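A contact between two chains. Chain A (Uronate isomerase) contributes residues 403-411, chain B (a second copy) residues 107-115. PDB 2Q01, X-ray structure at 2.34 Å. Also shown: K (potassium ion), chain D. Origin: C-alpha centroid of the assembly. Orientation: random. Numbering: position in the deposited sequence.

Chain A (403-411) VTETAGFYN
Chain B, residues 107-115: FYLFRGTPS

The end of a helix in chain A (403-407) and the loop after it pack on chain B where a 3-10 segment (107-110) leads into a type II turn, F110(B) to T113(B); 478 Å² is buried. V403(A) stays out of reach. T404(A) (chi1 m) sets CG2 3.7 Å from G112(B) O, and its carbonyl O lies 3.5 Å from T113(B) CG2. At E405(A) (m, t), E405(A) CA is 4.2 Å from T113(B) CA and E405(A) O is 3.4 Å from P114(B) CD. T406(A) and A407(A) point away. G408(A) leaves the helix at phi/psi 80/-176, its N still hydrogen-bonded to T404(A) O (2.8 Å). F409(A) (m) brings CD2, at its ring edge, 3.3 Å from R111(B) O, and CE2 4.1 Å from G112(B) CA; G112(B), at 95/-5, has no room here for a CB, which would clash with F409(A) CE2 and T404(A) CG2. One water ties the backbones together, accepting from F409(A) N (2.9 Å) and donating to L109(B) O and R111(B) O (both 2.6 Å). Y410(A) (m, chi2 101°) points toward chain B: its face receives the edge of Y108(B) (p), centroids 5.1 Å apart and planes at 77°, while CD1 meets L109(B) CD1 at 3.6 Å. N411(A) turns back, ND2 donating a hydrogen bond to A407(A) O (2.8 Å) and OD1 binding potassium (2.9 Å).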

ATOM      1  N   VAL A 403      -9.551   0.685  -6.680  1.00 42.74           N
ATOM      2  CA  VAL A 403     -10.842   1.353  -6.513  1.00 35.16           C
ATOM      3  C   VAL A 403     -12.025   0.584  -7.127  1.00 42.49           C
ATOM      4  O   VAL A 403     -13.093   0.499  -6.509  1.00 46.78           O
ATOM      5  CB  VAL A 403     -10.759   2.794  -7.079  1.00 30.89           C
ATOM      6  CG1 VAL A 403     -12.115   3.341  -7.499  1.00 39.55           C
ATOM      7  CG2 VAL A 403     -10.069   3.706  -6.084  1.00 16.85           C
ATOM      8  N   THR A 404     -11.818   0.012  -8.318  1.00 40.84           N
ATOM      9  CA  THR A 404     -12.898  -0.562  -9.145  1.00 37.12           C
ATOM     10  C   THR A 404     -13.732  -1.651  -8.474  1.00 34.35           C
ATOM     11  O   THR A 404     -14.957  -1.676  -8.615  1.00 43.16           O
ATOM     12  CB  THR A 404     -12.359  -1.124 -10.486  1.00 35.04           C
ATOM     13  OG1 THR A 404     -11.619  -0.110 -11.167  1.00 26.16           O
ATOM     14  CG2 THR A 404     -13.497  -1.574 -11.380  1.00 18.16           C
ATOM     15  N   GLU A 405     -13.076  -2.535  -7.732  1.00 34.20           N
ATOM     16  CA  GLU A 405     -13.753  -3.701  -7.174  1.00 36.17           C
ATOM     17  C   GLU A 405     -14.840  -3.404  -6.149  1.00 42.55           C
ATOM     18  O   GLU A 405     -15.792  -4.175  -6.013  1.00 51.89           O
ATOM     19  CB  GLU A 405     -12.735  -4.704  -6.644  1.00 42.09           C
ATOM     20  CG  GLU A 405     -12.061  -5.468  -7.791  1.00 73.47           C
ATOM     21  CD  GLU A 405     -11.023  -6.471  -7.341  1.00 78.60           C
ATOM     22  OE1 GLU A 405     -10.364  -6.236  -6.301  1.00 70.49           O
ATOM     23  OE2 GLU A 405     -10.869  -7.501  -8.033  1.00 71.21           O
ATOM     24  N   THR A 406     -14.717  -2.270  -5.461  1.00 41.49           N
ATOM     25  CA  THR A 406     -15.703  -1.865  -4.466  1.00 40.16           C
ATOM     26  C   THR A 406     -16.591  -0.714  -4.949  1.00 32.04           C
ATOM     27  O   THR A 406     -17.805  -0.712  -4.723  1.00 44.24           O
ATOM     28  CB  THR A 406     -15.024  -1.483  -3.134  1.00 43.47           C
ATOM     29  OG1 THR A 406     -14.161  -2.547  -2.715  1.00 45.54           O
ATOM     30  CG2 THR A 406     -16.060  -1.234  -2.059  1.00 33.00           C
ATOM     31  N   ALA A 407     -15.979   0.260  -5.610  1.00 28.62           N
ATOM     32  CA  ALA A 407     -16.671   1.471  -6.019  1.00 31.72           C
ATOM     33  C   ALA A 407     -17.277   1.351  -7.417  1.00 43.66           C
ATOM     34  O   ALA A 407     -18.301   1.962  -7.703  1.00 52.61           O
ATOM     35  CB  ALA A 407     -15.724   2.647  -5.962  1.00 33.45           C
ATOM     36  N   GLY A 408     -16.645   0.563  -8.283  1.00 37.95           N
ATOM     37  CA  GLY A 408     -17.045   0.491  -9.684  1.00 41.38           C
ATOM     38  C   GLY A 408     -16.508   1.656 -10.490  1.00 46.52           C
ATOM     39  O   GLY A 408     -15.753   2.485  -9.975  1.00 55.01           O
ATOM     40  N   PHE A 409     -16.889   1.715 -11.762  1.00 44.73           N
ATOM     41  CA  PHE A 409     -16.457   2.793 -12.645  1.00 37.35           C
ATOM     42  C   PHE A 409     -17.380   3.998 -12.556  1.00 35.77           C
ATOM     43  O   PHE A 409     -16.984   5.122 -12.882  1.00 28.95           O
ATOM     44  CB  PHE A 409     -16.406   2.315 -14.097  1.00 38.16           C
ATOM     45  CG  PHE A 409     -15.329   1.311 -14.370  1.00 42.45           C
ATOM     46  CD1 PHE A 409     -14.003   1.710 -14.528  1.00 47.00           C
ATOM     47  CD2 PHE A 409     -15.639  -0.035 -14.485  1.00 39.16           C
ATOM     48  CE1 PHE A 409     -13.002   0.775 -14.784  1.00 42.96           C
ATOM     49  CE2 PHE A 409     -14.643  -0.978 -14.751  1.00 36.97           C
ATOM     50  CZ  PHE A 409     -13.325  -0.569 -14.895  1.00 41.22           C
ATOM     51  N   TYR A 410     -18.612   3.758 -12.118  1.00 29.81           N
ATOM     52  CA  TYR A 410     -19.649   4.784 -12.139  1.00 37.29           C
ATOM     53  C   TYR A 410     -19.685   5.594 -10.847  1.00 38.59           C
ATOM     54  O   TYR A 410     -20.497   6.508 -10.693  1.00 42.99           O
ATOM     55  CB  TYR A 410     -21.011   4.164 -12.488  1.00 40.02           C
ATOM     56  CG  TYR A 410     -20.994   3.455 -13.832  1.00 40.34           C
ATOM     57  CD1 TYR A 410     -20.893   2.066 -13.913  1.00 45.84           C
ATOM     58  CD2 TYR A 410     -21.051   4.181 -15.025  1.00 47.10           C
ATOM     59  CE1 TYR A 410     -20.864   1.415 -15.149  1.00 45.20           C
ATOM     60  CE2 TYR A 410     -21.026   3.543 -16.263  1.00 52.95           C
ATOM     61  CZ  TYR A 410     -20.932   2.163 -16.317  1.00 55.67           C
ATOM     62  OH  TYR A 410     -20.904   1.539 -17.542  1.00 47.37           O
ATOM     63  N   ASN A 411     -18.783   5.250  -9.933  1.00 40.57           N
ATOM     64  CA  ASN A 411     -18.535   6.032  -8.732  1.00 35.95           C
ATOM     65  C   ASN A 411     -17.222   6.798  -8.844  1.00 38.91           C
ATOM     66  O   ASN A 411     -16.738   7.379  -7.873  1.00 37.30           O
ATOM     67  CB  ASN A 411     -18.554   5.130  -7.507  1.00 37.21           C
ATOM     68  CG  ASN A 411     -19.962   4.819  -7.044  1.00 43.52           C
ATOM     69  OD1 ASN A 411     -20.848   5.662  -7.175  1.00 39.32           O
ATOM     70  ND2 ASN A 411     -20.172   3.647  -6.449  1.00 33.95           N
TER
ATOM     71  N   PHE B 107     -27.665  -3.455 -13.370  1.00 45.20           N
ATOM     72  CA  PHE B 107     -26.659  -4.521 -13.322  1.00 39.57           C
ATOM     73  C   PHE B 107     -25.328  -4.106 -13.963  1.00 37.41           C
ATOM     74  O   PHE B 107     -24.280  -4.639 -13.608  1.00 41.55           O
ATOM     75  CB  PHE B 107     -27.221  -5.811 -13.940  1.00 35.65           C
ATOM     76  CG  PHE B 107     -26.322  -7.013 -13.797  1.00 46.83           C
ATOM     77  CD1 PHE B 107     -25.781  -7.359 -12.558  1.00 48.74           C
ATOM     78  CD2 PHE B 107     -26.026  -7.810 -14.903  1.00 35.21           C
ATOM     79  CE1 PHE B 107     -24.945  -8.469 -12.425  1.00 47.96           C
ATOM     80  CE2 PHE B 107     -25.198  -8.924 -14.780  1.00 43.11           C
ATOM     81  CZ  PHE B 107     -24.658  -9.256 -13.537  1.00 44.01           C
ATOM     82  N   TYR B 108     -25.379  -3.130 -14.874  1.00 42.92           N
ATOM     83  CA  TYR B 108     -24.186  -2.535 -15.507  1.00 39.13           C
ATOM     84  C   TYR B 108     -23.195  -1.907 -14.507  1.00 35.73           C
ATOM     85  O   TYR B 108     -22.004  -1.791 -14.791  1.00 38.98           O
ATOM     86  CB  TYR B 108     -24.603  -1.496 -16.564  1.00 38.09           C
ATOM     87  CG  TYR B 108     -25.168  -0.208 -15.996  1.00 39.79           C
ATOM     88  CD1 TYR B 108     -26.503  -0.124 -15.604  1.00 51.16           C
ATOM     89  CD2 TYR B 108     -24.370   0.928 -15.852  1.00 45.91           C
ATOM     90  CE1 TYR B 108     -27.025   1.047 -15.081  1.00 43.76           C
ATOM     91  CE2 TYR B 108     -24.888   2.109 -15.329  1.00 40.81           C
ATOM     92  CZ  TYR B 108     -26.216   2.157 -14.941  1.00 48.07           C
ATOM     93  OH  TYR B 108     -26.753   3.309 -14.420  1.00 54.93           O
ATOM     94  N   LEU B 109     -23.698  -1.514 -13.342  1.00 42.63           N
ATOM     95  CA  LEU B 109     -22.863  -0.895 -12.318  1.00 34.30           C
ATOM     96  C   LEU B 109     -21.730  -1.822 -11.883  1.00 42.68           C
ATOM     97  O   LEU B 109     -20.648  -1.367 -11.514  1.00 46.43           O
ATOM     98  CB  LEU B 109     -23.707  -0.494 -11.107  1.00 33.34           C
ATOM     99  CG  LEU B 109     -24.110   0.979 -11.018  1.00 23.34           C
ATOM    100  CD1 LEU B 109     -24.144   1.610 -12.403  1.00 35.95           C
ATOM    101  CD2 LEU B 109     -25.455   1.127 -10.324  1.00 37.81           C
ATOM    102  N   PHE B 110     -21.990  -3.124 -11.933  1.00 41.51           N
ATOM    103  CA  PHE B 110     -21.053  -4.127 -11.431  1.00 43.53           C
ATOM    104  C   PHE B 110     -19.927  -4.517 -12.401  1.00 35.78           C
ATOM    105  O   PHE B 110     -19.178  -5.455 -12.138  1.00 41.14           O
ATOM    106  CB  PHE B 110     -21.826  -5.355 -10.948  1.00 34.80           C
ATOM    107  CG  PHE B 110     -22.801  -5.051  -9.843  1.00 47.66           C
ATOM    108  CD1 PHE B 110     -24.148  -4.833 -10.122  1.00 51.75           C
ATOM    109  CD2 PHE B 110     -22.370  -4.968  -8.523  1.00 51.63           C
ATOM    110  CE1 PHE B 110     -25.050  -4.544  -9.102  1.00 52.37           C
ATOM    111  CE2 PHE B 110     -23.265  -4.681  -7.497  1.00 31.75           C
ATOM    112  CZ  PHE B 110     -24.605  -4.469  -7.785  1.00 51.58           C
ATOM    113  N   ARG B 111     -19.806  -3.789 -13.509  1.00 39.12           N
ATOM    114  CA  ARG B 111     -18.708  -3.975 -14.459  1.00 36.83           C
ATOM    115  C   ARG B 111     -17.359  -3.764 -13.773  1.00 44.49           C
ATOM    116  O   ARG B 111     -17.080  -2.683 -13.245  1.00 40.85           O
ATOM    117  CB  ARG B 111     -18.847  -3.010 -15.648  1.00 36.30           C
ATOM    118  CG  ARG B 111     -19.868  -3.446 -16.675  1.00 24.22           C
ATOM    119  CD  ARG B 111     -20.212  -2.330 -17.645  1.00 44.78           C
ATOM    120  NE  ARG B 111     -21.404  -2.648 -18.433  1.00 39.89           N
ATOM    121  CZ  ARG B 111     -21.891  -1.888 -19.412  1.00 51.62           C
ATOM    122  NH1 ARG B 111     -22.979  -2.271 -20.064  1.00 50.55           N
ATOM    123  NH2 ARG B 111     -21.298  -0.748 -19.747  1.00 44.96           N
ATOM    124  N   GLY B 112     -16.542  -4.811 -13.750  1.00 42.30           N
ATOM    125  CA  GLY B 112     -15.200  -4.715 -13.188  1.00 38.67           C
ATOM    126  C   GLY B 112     -15.089  -5.155 -11.742  1.00 42.20           C
ATOM    127  O   GLY B 112     -13.986  -5.206 -11.179  1.00 34.52           O
ATOM    128  N   THR B 113     -16.235  -5.473 -11.150  1.00 35.94           N
ATOM    129  CA  THR B 113     -16.314  -5.864  -9.749  1.00 36.92           C
ATOM    130  C   THR B 113     -16.325  -7.385  -9.671  1.00 41.64           C
ATOM    131  O   THR B 113     -16.677  -8.037 -10.651  1.00 47.14           O
ATOM    132  CB  THR B 113     -17.586  -5.288  -9.073  1.00 32.31           C
ATOM    133  OG1 THR B 113     -18.750  -5.961  -9.564  1.00 39.17           O
ATOM    134  CG2 THR B 113     -17.708  -3.785  -9.312  1.00 28.98           C
ATOM    135  N   PRO B 114     -15.925  -7.962  -8.517  1.00 44.70           N
ATOM    136  CA  PRO B 114     -15.998  -9.423  -8.365  1.00 41.42           C
ATOM    137  C   PRO B 114     -17.418 -10.012  -8.387  1.00 43.30           C
ATOM    138  O   PRO B 114     -17.578 -11.206  -8.648  1.00 46.76           O
ATOM    139  CB  PRO B 114     -15.329  -9.666  -7.007  1.00 39.73           C
ATOM    140  CG  PRO B 114     -15.460  -8.385  -6.282  1.00 41.22           C
ATOM    141  CD  PRO B 114     -15.348  -7.323  -7.320  1.00 40.53           C
ATOM    142  N   SER B 115     -18.426  -9.179  -8.132  1.00 50.29           N
ATOM    143  CA  SER B 115     -19.832  -9.588  -8.189  1.00 45.78           C
ATOM    144  C   SER B 115     -20.301  -9.891  -9.609  1.00 47.47           C
ATOM    145  O   SER B 115     -21.264 -10.627  -9.798  1.00 50.85           O
ATOM    146  CB  SER B 115     -20.724  -8.509  -7.580  1.00 48.21           C
ATOM    147  OG  SER B 115     -20.650  -8.528  -6.166  1.00 45.61           O
TER
HETATM  148  K     K D 501     -21.512   7.232  -4.787  1.00 35.31           K
HETATM  149  O   HOH W   1     -18.423  -0.607 -12.533  1.00 48.72           O
HETATM  150  O   HOH W   2     -22.798   8.734  -6.520  1.00 55.18           O